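Acyl-CoA dehydrogenase (Bacillus anthracis, PDB 3OWA) probably catalyses the flavin-dependent dehydrogenation of acyl-CoA thioesters, holding FAD as its cofactor in a dimer. Local coordinates at residues E60-D65 and S222-K227; D65-L70 and G109-T114; I101-S106 and S279-V284; G275-A280 and A320-V325; E538-I543 and K569-T574. One frame throughout, in Å; residues are numbered along the deposited sequence. Where two conformers were deposited one is given.

Contact 1: residues E60-D65 and S222-K227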
# COMPACT_ATOMS: atom_id res chain seq x y z
N GLU A 60 -15.66 16.14 9.01
CA GLU A 60 -14.63 15.21 9.52
C GLU A 60 -14.53 15.34 11.01
O GLU A 60 -13.98 14.44 11.69
CB GLU A 60 -13.24 15.43 8.89
CG GLU A 60 -13.21 15.17 7.36
CD GLU A 60 -13.01 13.68 7.01
OE1 GLU A 60 -11.87 13.18 7.28
OE2 GLU A 60 -13.95 13.03 6.44
N GLN A 61 -15.03 16.45 11.54
CA GLN A 61 -15.03 16.64 13.01
C GLN A 61 -16.35 16.17 13.61
O GLN A 61 -16.63 16.45 14.77
CB GLN A 61 -14.69 18.11 13.43
CG GLN A 61 -13.20 18.46 13.17
CD GLN A 61 -12.95 19.94 12.93
OE1 GLN A 61 -13.65 20.81 13.45
NE2 GLN A 61 -11.95 20.22 12.11
N HIS A 62 -17.12 15.40 12.84
CA HIS A 62 -18.37 14.78 13.35
C HIS A 62 -19.43 15.80 13.65
O HIS A 62 -20.23 15.63 14.58
CB HIS A 62 -18.11 13.90 14.60
CG HIS A 62 -17.32 12.68 14.29
ND1 HIS A 62 -17.05 11.71 15.23
CD2 HIS A 62 -16.74 12.26 13.14
CE1 HIS A 62 -16.32 10.75 14.68
NE2 HIS A 62 -16.13 11.05 13.41
N GLU A 63 -19.46 16.86 12.86
CA GLU A 63 -20.57 17.76 12.98
C GLU A 63 -21.72 17.23 12.12
O GLU A 63 -21.96 17.73 11.03
CB GLU A 63 -20.17 19.18 12.58
CG GLU A 63 -19.18 19.77 13.54
CD GLU A 63 -19.02 21.28 13.40
OE1 GLU A 63 -19.89 21.97 12.77
OE2 GLU A 63 -18.01 21.78 13.94
N PHE A 64 -22.44 16.25 12.65
CA PHE A 64 -23.38 15.46 11.83
C PHE A 64 -24.67 16.22 11.42
O PHE A 64 -25.32 15.89 10.42
CB PHE A 64 -23.69 14.11 12.51
CG PHE A 64 -22.51 13.18 12.59
CD1 PHE A 64 -21.80 12.85 11.46
CD2 PHE A 64 -22.14 12.57 13.80
CE1 PHE A 64 -20.72 12.01 11.49
CE2 PHE A 64 -21.05 11.69 13.84
CZ PHE A 64 -20.34 11.40 12.70
N ASP A 65 -25.01 17.27 12.17
CA ASP A 65 -26.07 18.15 11.78
C ASP A 65 -25.85 18.65 10.35
O ASP A 65 -26.80 18.83 9.59
CB ASP A 65 -26.16 19.32 12.75
CG ASP A 65 -26.72 18.92 14.10
OD1 ASP A 65 -26.97 17.69 14.32
OD2 ASP A 65 -26.88 19.83 14.95
N SER A 222 -24.12 3.05 20.39
CA SER A 222 -22.91 3.32 21.18
C SER A 222 -22.34 4.67 20.74
O SER A 222 -22.83 5.27 19.79
CB SER A 222 -21.87 2.23 20.85
OG SER A 222 -21.37 2.47 19.53
N PRO A 223 -21.29 5.14 21.42
CA PRO A 223 -20.54 6.27 20.93
C PRO A 223 -19.92 6.00 19.53
O PRO A 223 -19.76 4.83 19.12
CB PRO A 223 -19.41 6.39 21.98
CG PRO A 223 -20.00 5.79 23.25
CD PRO A 223 -20.77 4.62 22.72
N GLU A 224 -19.61 7.07 18.80
CA GLU A 224 -18.85 6.96 17.53
C GLU A 224 -17.55 6.16 17.67
O GLU A 224 -16.86 6.28 18.67
CB GLU A 224 -18.49 8.31 17.00
CG GLU A 224 -19.70 9.05 16.47
CD GLU A 224 -20.25 8.47 15.14
OE1 GLU A 224 -19.43 8.02 14.34
OE2 GLU A 224 -21.51 8.51 14.88
N GLU A 225 -17.21 5.36 16.66
CA GLU A 225 -15.89 4.76 16.59
C GLU A 225 -14.83 5.80 16.23
O GLU A 225 -15.14 6.82 15.55
CB GLU A 225 -15.86 3.69 15.47
CG GLU A 225 -16.81 2.58 15.71
CD GLU A 225 -16.31 1.62 16.74
OE1 GLU A 225 -16.94 0.56 16.89
OE2 GLU A 225 -15.27 1.88 17.38
N LYS A 226 -13.61 5.56 16.68
CA LYS A 226 -12.43 6.35 16.27
C LYS A 226 -11.74 5.63 15.13
O LYS A 226 -11.31 4.51 15.28
CB LYS A 226 -11.50 6.57 17.48
CG LYS A 226 -12.16 7.34 18.60
CD LYS A 226 -11.26 7.44 19.81
CE LYS A 226 -11.97 8.18 20.95
NZ LYS A 226 -12.80 7.25 21.78
N LYS A 227 -11.72 6.22 13.94
CA LYS A 227 -11.35 5.47 12.77
C LYS A 227 -10.11 6.03 12.12
O LYS A 227 -9.87 7.26 12.19
CB LYS A 227 -12.49 5.53 11.68
CG LYS A 227 -13.84 5.02 12.25
CD LYS A 227 -14.91 4.68 11.17
CE LYS A 227 -15.37 5.85 10.25
NZ LYS A 227 -15.75 7.09 11.01
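The Schellman motif that ends helix 56-59 brings H62, and F64 just after it, against E224 in the loop that follows strand 219-221, tying the helical N-terminal domain to the beta-rich middle domain. H62 is the C-prime residue of that motif; its positive phi of 67° turns the chain out of the helix, and the side chains of H62 and F64 both point toward the loop of E224. E224 is bent at chi2 (-71°), which divides its work between them: the aliphatic part lies by the imidazole, with CG 4.0 Å from ND1 of H62, while the carboxylate comes up to the phenyl ring from the opposite direction, OE2 standing 3.4 Å from CE2 of F64. Ring and carboxylate planes differ by 48°. The acid itself is held by its own domain, through S234, the backbone N of T235 and a salt bridge to R236, so what it offers F64 is packing by a group already fixed in place. The two aromatic residues also brace each other: CZ of F64 sits 3.5 Å above the H62 ring plane, toward the rim, and CA of H62 lies over the centre of the F64 ring. At the imidazole edge, CE1 of H62 is 4.2 Å from O of E225. K227 touches the FAD, so this surface seam between the N-terminal and middle domains of the acyl-CoA dehydrogenase fold runs beside the cofactor pocket.

Contact 2: residues D65-L70 and G109-T114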
# COMPACT_ATOMS: atom_id res chain seq x y z
N ASP A 65 -25.01 17.27 12.17
CA ASP A 65 -26.07 18.15 11.78
C ASP A 65 -25.85 18.65 10.35
O ASP A 65 -26.80 18.83 9.59
CB ASP A 65 -26.16 19.32 12.75
CG ASP A 65 -26.72 18.92 14.10
OD1 ASP A 65 -26.97 17.69 14.32
OD2 ASP A 65 -26.88 19.83 14.95
N ARG A 66 -24.60 18.89 9.98
CA ARG A 66 -24.27 19.40 8.62
C ARG A 66 -24.45 18.31 7.60
O ARG A 66 -24.98 18.55 6.52
CB ARG A 66 -22.85 19.93 8.57
CG ARG A 66 -22.59 21.18 9.42
CD ARG A 66 -21.10 21.45 9.40
NE ARG A 66 -20.68 22.54 10.28
CZ ARG A 66 -20.53 23.79 9.89
NH1 ARG A 66 -20.79 24.12 8.64
NH2 ARG A 66 -20.13 24.72 10.76
N SER A 67 -24.04 17.07 7.93
CA SER A 67 -24.27 15.94 7.01
C SER A 67 -25.73 15.80 6.72
O SER A 67 -26.13 15.65 5.55
CB SER A 67 -23.87 14.60 7.68
OG SER A 67 -22.50 14.64 8.03
N VAL A 68 -26.55 15.85 7.77
CA VAL A 68 -28.01 15.72 7.59
C VAL A 68 -28.55 16.83 6.70
O VAL A 68 -29.33 16.59 5.76
CB VAL A 68 -28.75 15.69 8.96
CG1 VAL A 68 -30.24 15.58 8.77
CG2 VAL A 68 -28.26 14.47 9.80
N ARG A 69 -28.15 18.06 6.99
CA ARG A 69 -28.64 19.16 6.18
C ARG A 69 -28.22 18.96 4.71
O ARG A 69 -29.03 19.14 3.80
CB ARG A 69 -28.13 20.52 6.71
CG ARG A 69 -28.57 21.72 5.82
CD ARG A 69 -28.28 23.10 6.44
NE ARG A 69 -26.98 23.16 7.14
CZ ARG A 69 -25.79 23.12 6.53
NH1 ARG A 69 -24.69 23.17 7.27
NH2 ARG A 69 -25.69 23.00 5.20
N LEU A 70 -26.96 18.60 4.50
CA LEU A 70 -26.46 18.37 3.14
C LEU A 70 -27.15 17.21 2.44
O LEU A 70 -27.39 17.28 1.23
CB LEU A 70 -24.94 18.17 3.14
CG LEU A 70 -24.22 19.48 3.49
CD1 LEU A 70 -22.80 19.22 3.77
CD2 LEU A 70 -24.37 20.52 2.33
N GLY A 109 -14.98 12.42 -0.12
CA GLY A 109 -14.43 11.52 0.90
C GLY A 109 -15.51 10.70 1.58
O GLY A 109 -16.33 10.04 0.92
N GLY A 110 -15.48 10.68 2.90
CA GLY A 110 -16.40 9.87 3.68
C GLY A 110 -17.86 10.22 3.50
O GLY A 110 -18.72 9.42 3.75
N PHE A 111 -18.17 11.44 3.08
CA PHE A 111 -19.54 11.74 2.76
C PHE A 111 -20.09 10.86 1.63
O PHE A 111 -21.31 10.75 1.49
CB PHE A 111 -19.70 13.25 2.44
CG PHE A 111 -21.12 13.72 2.45
CD1 PHE A 111 -21.88 13.68 3.63
CD2 PHE A 111 -21.71 14.20 1.29
CE1 PHE A 111 -23.20 14.10 3.64
CE2 PHE A 111 -23.04 14.62 1.30
CZ PHE A 111 -23.78 14.58 2.46
N ALA A 112 -19.22 10.31 0.78
CA ALA A 112 -19.67 9.42 -0.32
C ALA A 112 -20.14 8.12 0.32
O ALA A 112 -21.02 7.43 -0.21
CB ALA A 112 -18.56 9.07 -1.30
N ILE A 113 -19.51 7.77 1.43
CA ILE A 113 -19.88 6.56 2.15
C ILE A 113 -21.21 6.75 2.79
O ILE A 113 -22.09 5.87 2.68
CB ILE A 113 -18.79 6.21 3.23
CG1 ILE A 113 -17.42 6.02 2.56
CG2 ILE A 113 -19.23 5.00 4.08
CD1 ILE A 113 -17.39 5.10 1.37
N THR A 114 -21.42 7.92 3.41
CA THR A 114 -22.72 8.29 3.99
C THR A 114 -23.82 8.19 2.95
O THR A 114 -24.87 7.57 3.14
CB THR A 114 -22.63 9.76 4.51
OG1 THR A 114 -21.69 9.80 5.60
CG2 THR A 114 -24.00 10.31 4.99
O HOH W 1 -21.27 12.21 6.87
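F111, S67 and L70 account for nearly all of this buried contact, in which one aromatic ring from helix 110-122 points its outer atoms at a single turn of helix 64-76. The phenyl of F111 is carried toward that turn because CG stands anti to the backbone N (chi1 -165°), and it arrives leading with CE1 and CZ. CE1 takes S67: it lies 3.8 Å from the carbonyl O of S67, which meets the ring at its edge and near its plane, and 4.1 Å from CB of S67. CZ takes the next residue on this face, with CB of L70 3.8 Å away in an apolar contact. The pairing joins two helices of the all-helical N-terminal domain of the acyl-CoA dehydrogenase fold, and the same ring is enclosed further by L59, L71 and F105, so that helices 56-59, 64-76 and 95-105 all contribute to its surroundings. A polar link runs beside this packing. S67 is a buried serine, yet its hydroxyl is served by a water 3.0 Å from OG of S67, and that water in turn lies 2.8 Å from OG1 of T114, one helical turn beyond F111. The water sits in the plane of the phenyl ring, at its edge, so the hydroxyls of the two helices are joined just past the rim of F111 rather than across its faces. T114 also packs on L71, one residue past L70.

Contact 3: residues I101-S106 and S279-V284; sequences IAEKFS and SAKRAV
E103 and K281 form the strongest link here, a salt bridge in which NZ of K281 donates to OE1 of E103 over 2.6 Å. The ammonium approaches on the syn side of the oxygen, 22° out of the carboxylate plane, and the two side chains, both extended beyond CG, cross at about a right angle. A water doubles the bridge: it donates to OE2 of E103 at 2.6 Å and accepts from NZ of K281 at 3.1 Å, closing a ring of acid, amine and water. OE2 is also bonded to the hydroxyl of Y326, and K281 has a second carboxylate partner in E322; a lysine between two acids would be expected to keep its positive charge. In fold terms the contact joins the end of helix 95-105, in the N-terminal domain, to the long helix 257-293 of the C-terminal helical bundle.

At the other end of the contact two serines meet, CA of S106 lying 5.6 Å from CA of S279. OG of S106, placed between the backbone N and the carbonyl carbon (chi1 74°), turns back to the last turn of the preceding helix and donates to the carbonyl O of E103 at 2.7 Å. CB of S106 packs on OG of S279, 3.4 Å away. A second water completes this end, donating to the backbone O of S106 at 2.6 Å while also hydrogen-bonded to OG of S279. Beyond these atoms, S279 packs on L372 of helix 358-383, and K281 on T318 of helix 305-336 and on Y595.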
# COMPACT_ATOMS: atom_id res chain seq x y z
N ILE A 101 -23.70 9.20 -10.35
CA ILE A 101 -23.87 9.92 -9.11
C ILE A 101 -22.85 9.45 -8.04
O ILE A 101 -22.18 10.27 -7.39
CB ILE A 101 -25.33 9.83 -8.57
CG1 ILE A 101 -26.30 10.64 -9.46
CG2 ILE A 101 -25.40 10.33 -7.11
CD1 ILE A 101 -27.78 10.19 -9.31
N ALA A 102 -22.67 8.13 -7.92
CA ALA A 102 -21.66 7.60 -6.98
C ALA A 102 -20.23 8.00 -7.34
O ALA A 102 -19.42 8.34 -6.46
CB ALA A 102 -21.78 6.07 -6.84
N GLU A 103 -19.93 8.00 -8.64
CA GLU A 103 -18.62 8.37 -9.09
C GLU A 103 -18.30 9.80 -8.66
O GLU A 103 -17.21 10.07 -8.16
CB GLU A 103 -18.46 8.21 -10.63
CG GLU A 103 -16.98 8.27 -11.05
CD GLU A 103 -16.74 8.44 -12.54
OE1 GLU A 103 -15.84 9.23 -12.89
OE2 GLU A 103 -17.43 7.78 -13.37
N LYS A 104 -19.23 10.71 -8.85
CA LYS A 104 -19.02 12.11 -8.48
C LYS A 104 -19.05 12.35 -6.97
O LYS A 104 -18.29 13.22 -6.47
CB LYS A 104 -20.04 13.00 -9.18
CG LYS A 104 -19.96 12.92 -10.71
CD LYS A 104 -18.60 13.37 -11.16
CE LYS A 104 -18.50 13.54 -12.65
NZ LYS A 104 -17.05 13.55 -12.98
N PHE A 105 -19.87 11.58 -6.24
CA PHE A 105 -19.85 11.66 -4.76
C PHE A 105 -18.49 11.34 -4.12
O PHE A 105 -18.14 11.85 -3.04
CB PHE A 105 -20.99 10.83 -4.11
CG PHE A 105 -22.15 11.66 -3.67
CD1 PHE A 105 -22.24 12.11 -2.37
CD2 PHE A 105 -23.16 12.00 -4.58
CE1 PHE A 105 -23.34 12.93 -1.98
CE2 PHE A 105 -24.23 12.82 -4.19
CZ PHE A 105 -24.31 13.27 -2.89
N SER A 106 -17.72 10.44 -4.76
CA SER A 106 -16.36 10.11 -4.26
C SER A 106 -15.45 11.33 -3.98
O SER A 106 -14.58 11.28 -3.11
CB SER A 106 -15.67 9.12 -5.18
OG SER A 106 -15.29 9.82 -6.35
N SER A 279 -12.45 8.23 -7.18
CA SER A 279 -11.35 8.66 -6.37
C SER A 279 -10.02 8.53 -7.07
O SER A 279 -9.14 9.37 -6.87
CB SER A 279 -11.31 7.88 -5.04
OG SER A 279 -12.57 7.99 -4.36
N ALA A 280 -9.82 7.47 -7.86
CA ALA A 280 -8.57 7.30 -8.55
C ALA A 280 -8.38 8.41 -9.57
O ALA A 280 -7.28 8.91 -9.72
CB ALA A 280 -8.48 5.88 -9.24
N LYS A 281 -9.46 8.82 -10.22
CA LYS A 281 -9.37 9.93 -11.16
C LYS A 281 -9.01 11.23 -10.46
O LYS A 281 -8.24 12.02 -10.98
CB LYS A 281 -10.70 10.17 -11.88
CG LYS A 281 -11.10 9.13 -12.89
CD LYS A 281 -12.37 9.62 -13.56
CE LYS A 281 -13.04 8.58 -14.43
NZ LYS A 281 -14.29 9.18 -15.03
N ARG A 282 -9.55 11.44 -9.26
CA ARG A 282 -9.23 12.65 -8.52
C ARG A 282 -7.75 12.64 -8.07
O ARG A 282 -7.07 13.68 -8.08
CB ARG A 282 -10.17 12.77 -7.30
CG ARG A 282 -9.90 13.98 -6.44
CD ARG A 282 -10.08 15.30 -7.26
NE ARG A 282 -9.81 16.42 -6.38
CZ ARG A 282 -9.70 17.69 -6.78
NH1 ARG A 282 -9.43 18.64 -5.89
NH2 ARG A 282 -9.85 17.99 -8.07
N ALA A 283 -7.26 11.47 -7.64
CA ALA A 283 -5.87 11.35 -7.25
C ALA A 283 -4.95 11.66 -8.44
O ALA A 283 -3.92 12.31 -8.28
CB ALA A 283 -5.57 9.92 -6.71
N VAL A 284 -5.29 11.17 -9.63
CA VAL A 284 -4.49 11.48 -10.81
C VAL A 284 -4.44 13.00 -11.00
O VAL A 284 -3.37 13.58 -11.18
CB VAL A 284 -5.01 10.78 -12.06
CG1 VAL A 284 -4.32 11.37 -13.36
CG2 VAL A 284 -4.73 9.25 -12.00
O HOH W 2 -17.03 8.02 -15.97
O HOH W 3 -13.04 9.48 -2.06

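Contact 4: residues G275-A280 and A320-V325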
# COMPACT_ATOMS: atom_id res chain seq x y z
N GLY A 275 -17.21 4.01 -7.13
CA GLY A 275 -16.67 5.01 -6.21
C GLY A 275 -15.14 5.07 -6.25
O GLY A 275 -14.54 6.16 -6.30
N THR A 276 -14.47 3.91 -6.23
CA THR A 276 -13.01 3.92 -6.19
C THR A 276 -12.47 4.50 -7.51
O THR A 276 -11.39 5.09 -7.55
CB THR A 276 -12.43 2.53 -5.95
OG1 THR A 276 -12.91 1.66 -6.98
CG2 THR A 276 -12.87 1.98 -4.54
N VAL A 277 -13.24 4.35 -8.57
CA VAL A 277 -12.81 4.84 -9.87
C VAL A 277 -12.84 6.35 -9.86
O VAL A 277 -11.93 7.00 -10.42
CB VAL A 277 -13.67 4.26 -11.04
CG1 VAL A 277 -13.60 5.16 -12.25
CG2 VAL A 277 -13.16 2.86 -11.44
N GLY A 278 -13.88 6.93 -9.25
CA GLY A 278 -13.95 8.40 -9.10
C GLY A 278 -12.78 8.93 -8.27
O GLY A 278 -12.16 9.93 -8.61
N SER A 279 -12.45 8.23 -7.18
CA SER A 279 -11.35 8.66 -6.37
C SER A 279 -10.02 8.53 -7.07
O SER A 279 -9.14 9.37 -6.87
CB SER A 279 -11.31 7.88 -5.04
OG SER A 279 -12.57 7.99 -4.36
N ALA A 280 -9.82 7.47 -7.86
CA ALA A 280 -8.57 7.30 -8.55
C ALA A 280 -8.38 8.41 -9.57
O ALA A 280 -7.28 8.91 -9.72
CB ALA A 280 -8.48 5.88 -9.24
N ALA A 320 -8.19 1.18 -17.06
CA ALA A 320 -8.67 -0.20 -17.06
C ALA A 320 -9.81 -0.39 -16.04
O ALA A 320 -10.79 -1.06 -16.36
CB ALA A 320 -7.54 -1.22 -16.85
N ALA A 321 -9.71 0.24 -14.87
CA ALA A 321 -10.77 0.15 -13.86
C ALA A 321 -12.07 0.80 -14.32
O ALA A 321 -13.17 0.24 -14.16
CB ALA A 321 -10.30 0.77 -12.49
N GLU A 322 -11.96 2.02 -14.86
CA GLU A 322 -13.13 2.72 -15.35
C GLU A 322 -13.82 1.91 -16.46
O GLU A 322 -15.04 1.77 -16.45
CB GLU A 322 -12.74 4.10 -15.90
CG GLU A 322 -13.92 4.88 -16.45
CD GLU A 322 -13.48 6.12 -17.22
OE1 GLU A 322 -12.47 6.08 -17.99
OE2 GLU A 322 -14.18 7.15 -17.06
N SER A 323 -13.03 1.38 -17.40
CA SER A 323 -13.59 0.57 -18.48
C SER A 323 -14.32 -0.66 -17.96
O SER A 323 -15.45 -0.96 -18.38
CB SER A 323 -12.53 0.15 -19.49
OG SER A 323 -11.75 1.26 -19.91
N SER A 324 -13.71 -1.41 -17.06
CA SER A 324 -14.33 -2.64 -16.62
C SER A 324 -15.55 -2.42 -15.69
O SER A 324 -16.51 -3.21 -15.70
CB SER A 324 -13.29 -3.60 -16.00
OG SER A 324 -12.69 -3.03 -14.86
N VAL A 325 -15.54 -1.34 -14.90
CA VAL A 325 -16.68 -1.03 -14.03
C VAL A 325 -17.93 -0.64 -14.84
O VAL A 325 -19.02 -1.13 -14.56
CB VAL A 325 -16.35 0.04 -12.94
CG1 VAL A 325 -17.54 0.36 -12.12
CG2 VAL A 325 -15.27 -0.49 -11.99
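V277 meets A321, E322 and V325 in a buried, mainly apolar packing of two neighbouring helices near the centre of the chain, inside the C-terminal helical bundle that is a hallmark of acyl-CoA dehydrogenases. Over these short segments helix 275-280 and helix 320-325 run nearly antiparallel, their directions 152° apart and their axes 9.5 Å from each other at closest approach. A single side chain from the first helix supplies its half of the contact. V277, with CG1 anti to the backbone N (chi1 157°), spreads its two methyls over different parts of the facing turn. CG2 reaches the backbone and two apolar side chains: it is 3.7 Å from CB of A321, about as near to N of E322, and 4.0 Å from CG2 of V325, so that it rests between two residues one turn apart. CG1 instead lies against the aliphatic root of E322, 3.9 Å from its CB, the two side chains crossing at about a right angle. V277 lies close to the main chain beside the short A321, and CA of V277 is 5.9 Å from CA of E322.

Helix 358-383 packs along the same seam, with F367 on A321 and N364 on V325. E322 has a divided character: its CB serves the valine, whereas its extended chain takes the carboxylate away to partners that include R512 and the hydroxyl of Y595. Cohesion across V277 itself therefore rests on shape and van der Waals contact, while charge is dealt with at the margin by partners that satisfy the buried acid.

Contact 5: residues E538-I543 and K569-T574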
# COMPACT_ATOMS: atom_id res chain seq x y z
N GLU A 538 1.62 -5.42 -18.91
CA GLU A 538 1.88 -5.71 -17.50
C GLU A 538 0.89 -6.67 -16.84
O GLU A 538 1.30 -7.53 -16.06
CB GLU A 538 2.03 -4.42 -16.68
CG GLU A 538 3.44 -3.77 -16.88
CD GLU A 538 3.44 -2.23 -16.72
OE1 GLU A 538 4.51 -1.59 -16.92
OE2 GLU A 538 2.38 -1.66 -16.43
N ALA A 539 -0.40 -6.54 -17.15
CA ALA A 539 -1.43 -7.45 -16.62
C ALA A 539 -1.23 -8.88 -17.15
O ALA A 539 -1.46 -9.85 -16.43
CB ALA A 539 -2.81 -6.96 -16.98
N PHE A 540 -0.83 -8.99 -18.41
CA PHE A 540 -0.55 -10.30 -19.01
C PHE A 540 0.66 -10.98 -18.38
O PHE A 540 0.64 -12.19 -18.13
CB PHE A 540 -0.36 -10.19 -20.51
CG PHE A 540 -0.35 -11.52 -21.21
CD1 PHE A 540 -1.55 -12.19 -21.46
CD2 PHE A 540 0.85 -12.10 -21.61
CE1 PHE A 540 -1.55 -13.43 -22.12
CE2 PHE A 540 0.86 -13.35 -22.27
CZ PHE A 540 -0.33 -14.01 -22.53
N ASN A 541 1.72 -10.19 -18.14
CA ASN A 541 2.84 -10.62 -17.31
C ASN A 541 2.42 -11.20 -15.95
O ASN A 541 2.82 -12.31 -15.59
CB ASN A 541 3.90 -9.49 -17.17
CG ASN A 541 4.67 -9.25 -18.49
OD1 ASN A 541 4.63 -10.06 -19.42
ND2 ASN A 541 5.40 -8.12 -18.56
N GLU A 542 1.57 -10.48 -15.20
CA GLU A 542 1.02 -11.03 -13.95
C GLU A 542 0.24 -12.35 -14.14
O GLU A 542 0.38 -13.28 -13.33
CB GLU A 542 0.12 -10.02 -13.23
CG GLU A 542 0.85 -8.71 -12.94
CD GLU A 542 -0.00 -7.66 -12.25
OE1 GLU A 542 -1.21 -7.92 -12.03
OE2 GLU A 542 0.55 -6.58 -11.92
N ILE A 543 -0.60 -12.40 -15.18
CA ILE A 543 -1.34 -13.63 -15.51
C ILE A 543 -0.42 -14.82 -15.66
O ILE A 543 -0.65 -15.88 -15.07
CB ILE A 543 -2.22 -13.45 -16.77
CG1 ILE A 543 -3.45 -12.60 -16.41
CG2 ILE A 543 -2.64 -14.83 -17.36
CD1 ILE A 543 -4.34 -12.22 -17.61
N LYS A 569 3.92 -21.59 -24.90
CA LYS A 569 3.25 -21.46 -26.20
C LYS A 569 2.11 -20.43 -26.17
O LYS A 569 1.91 -19.70 -27.13
CB LYS A 569 2.71 -22.82 -26.68
CG LYS A 569 3.77 -23.75 -27.27
CD LYS A 569 3.20 -25.10 -27.68
CE LYS A 569 4.31 -26.14 -27.88
NZ LYS A 569 3.77 -27.52 -28.07
N LEU A 570 1.38 -20.38 -25.05
CA LEU A 570 0.27 -19.45 -24.93
C LEU A 570 0.75 -18.05 -24.62
O LEU A 570 0.05 -17.08 -24.81
CB LEU A 570 -0.70 -19.93 -23.85
CG LEU A 570 -1.66 -21.04 -24.29
CD1 LEU A 570 -2.47 -21.46 -23.10
CD2 LEU A 570 -2.57 -20.61 -25.44
N THR A 571 1.99 -17.95 -24.19
CA THR A 571 2.46 -16.72 -23.61
C THR A 571 3.50 -15.97 -24.45
O THR A 571 3.78 -14.79 -24.21
CB THR A 571 2.90 -17.01 -22.17
OG1 THR A 571 2.44 -15.98 -21.32
CG2 THR A 571 4.39 -17.25 -22.07
N ARG A 572 4.04 -16.66 -25.45
CA ARG A 572 5.03 -16.10 -26.37
C ARG A 572 4.49 -14.94 -27.21
O ARG A 572 3.42 -15.06 -27.82
CB ARG A 572 5.53 -17.21 -27.31
CG ARG A 572 6.40 -18.27 -26.64
CD ARG A 572 7.42 -18.87 -27.61
NE ARG A 572 6.89 -19.05 -28.96
CZ ARG A 572 7.16 -18.25 -29.99
NH1 ARG A 572 7.97 -17.20 -29.85
NH2 ARG A 572 6.62 -18.49 -31.18
N HIS A 573 5.22 -13.84 -27.24
CA HIS A 573 4.90 -12.70 -28.10
C HIS A 573 6.05 -11.74 -28.13
O HIS A 573 7.00 -11.89 -27.37
CB HIS A 573 3.63 -11.97 -27.63
CG HIS A 573 3.81 -11.22 -26.35
ND1 HIS A 573 3.87 -11.84 -25.12
CD2 HIS A 573 3.92 -9.89 -26.10
CE1 HIS A 573 4.00 -10.93 -24.17
NE2 HIS A 573 4.03 -9.73 -24.74
N THR A 574 5.99 -10.73 -29.00
CA THR A 574 7.03 -9.72 -29.03
C THR A 574 6.68 -8.61 -28.07
O THR A 574 5.80 -7.82 -28.35
CB THR A 574 7.23 -9.11 -30.43
OG1 THR A 574 7.66 -10.13 -31.33
CG2 THR A 574 8.31 -8.00 -30.37
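F540 packs on L570, T571 and H573 where two consecutive helices of the C-terminal part, 526-554 and 557-571, pack together at the end of the second, in the C-terminal helical region far from the centre of the chain. The packing is largely that of one ring. With CG anti to the backbone N (chi1 -168°), the phenyl of F540 is thrust toward the closing turn of helix 557-571, and its outer atoms do the touching. Helix 458-482 shares in this core, since L463 packs on F540 and both I470 and M473 pack on L570.

Contacts between the ring and polar atoms come next. The carbonyl O of L570 lies in the ring plane at its edge, 3.8 Å from CZ of F540. OG1 of T571 approaches obliquely and more closely, 3.2 Å from CE2 of F540; this hydroxyl also has a weak hydrogen bond to E544, so it is not given over to the ring alone.

The aromatic pairing is with H573, which belongs to the loop past the helix end. The ring centroids of F540 and H573 are 5.8 Å apart, their planes are almost perpendicular at 88°, and CD2 of F540 is 4.2 Å from CE1 of H573.

A hydrogen bond within the segment helps fix the imidazole. R572 is the first residue to leave the helical conformation, and the chain then turns the H573 side chain back to the carbonyl two residues earlier: ND1 of H573 donates to O of T571 over 3.1 Å, nearly straight at 167°, with that oxygen lying in the plane of the imidazole ring.

Contacts 1 to 4 follow one another through the structure. Contacts 1 and 2 share D65 and helix 64-76, their centres 11 Å apart. Contact 2 passes to contact 3 where F111 CE2 packs 3.7 Å from F105 CE1. Contacts 3 and 4, with centres only 8 Å apart, share S279 and A280, and NZ of K281 in contact 3 forms a salt bridge of 2.9 Å with OE2 of E322 in contact 4. Contact 5 stands apart, its centre 24 Å from that of contact 4 and 48 Å from that of contact 1. FAD is touched at contact 1, by K227, whereas the side chain of F111 in contact 2 is about 14 Å from it.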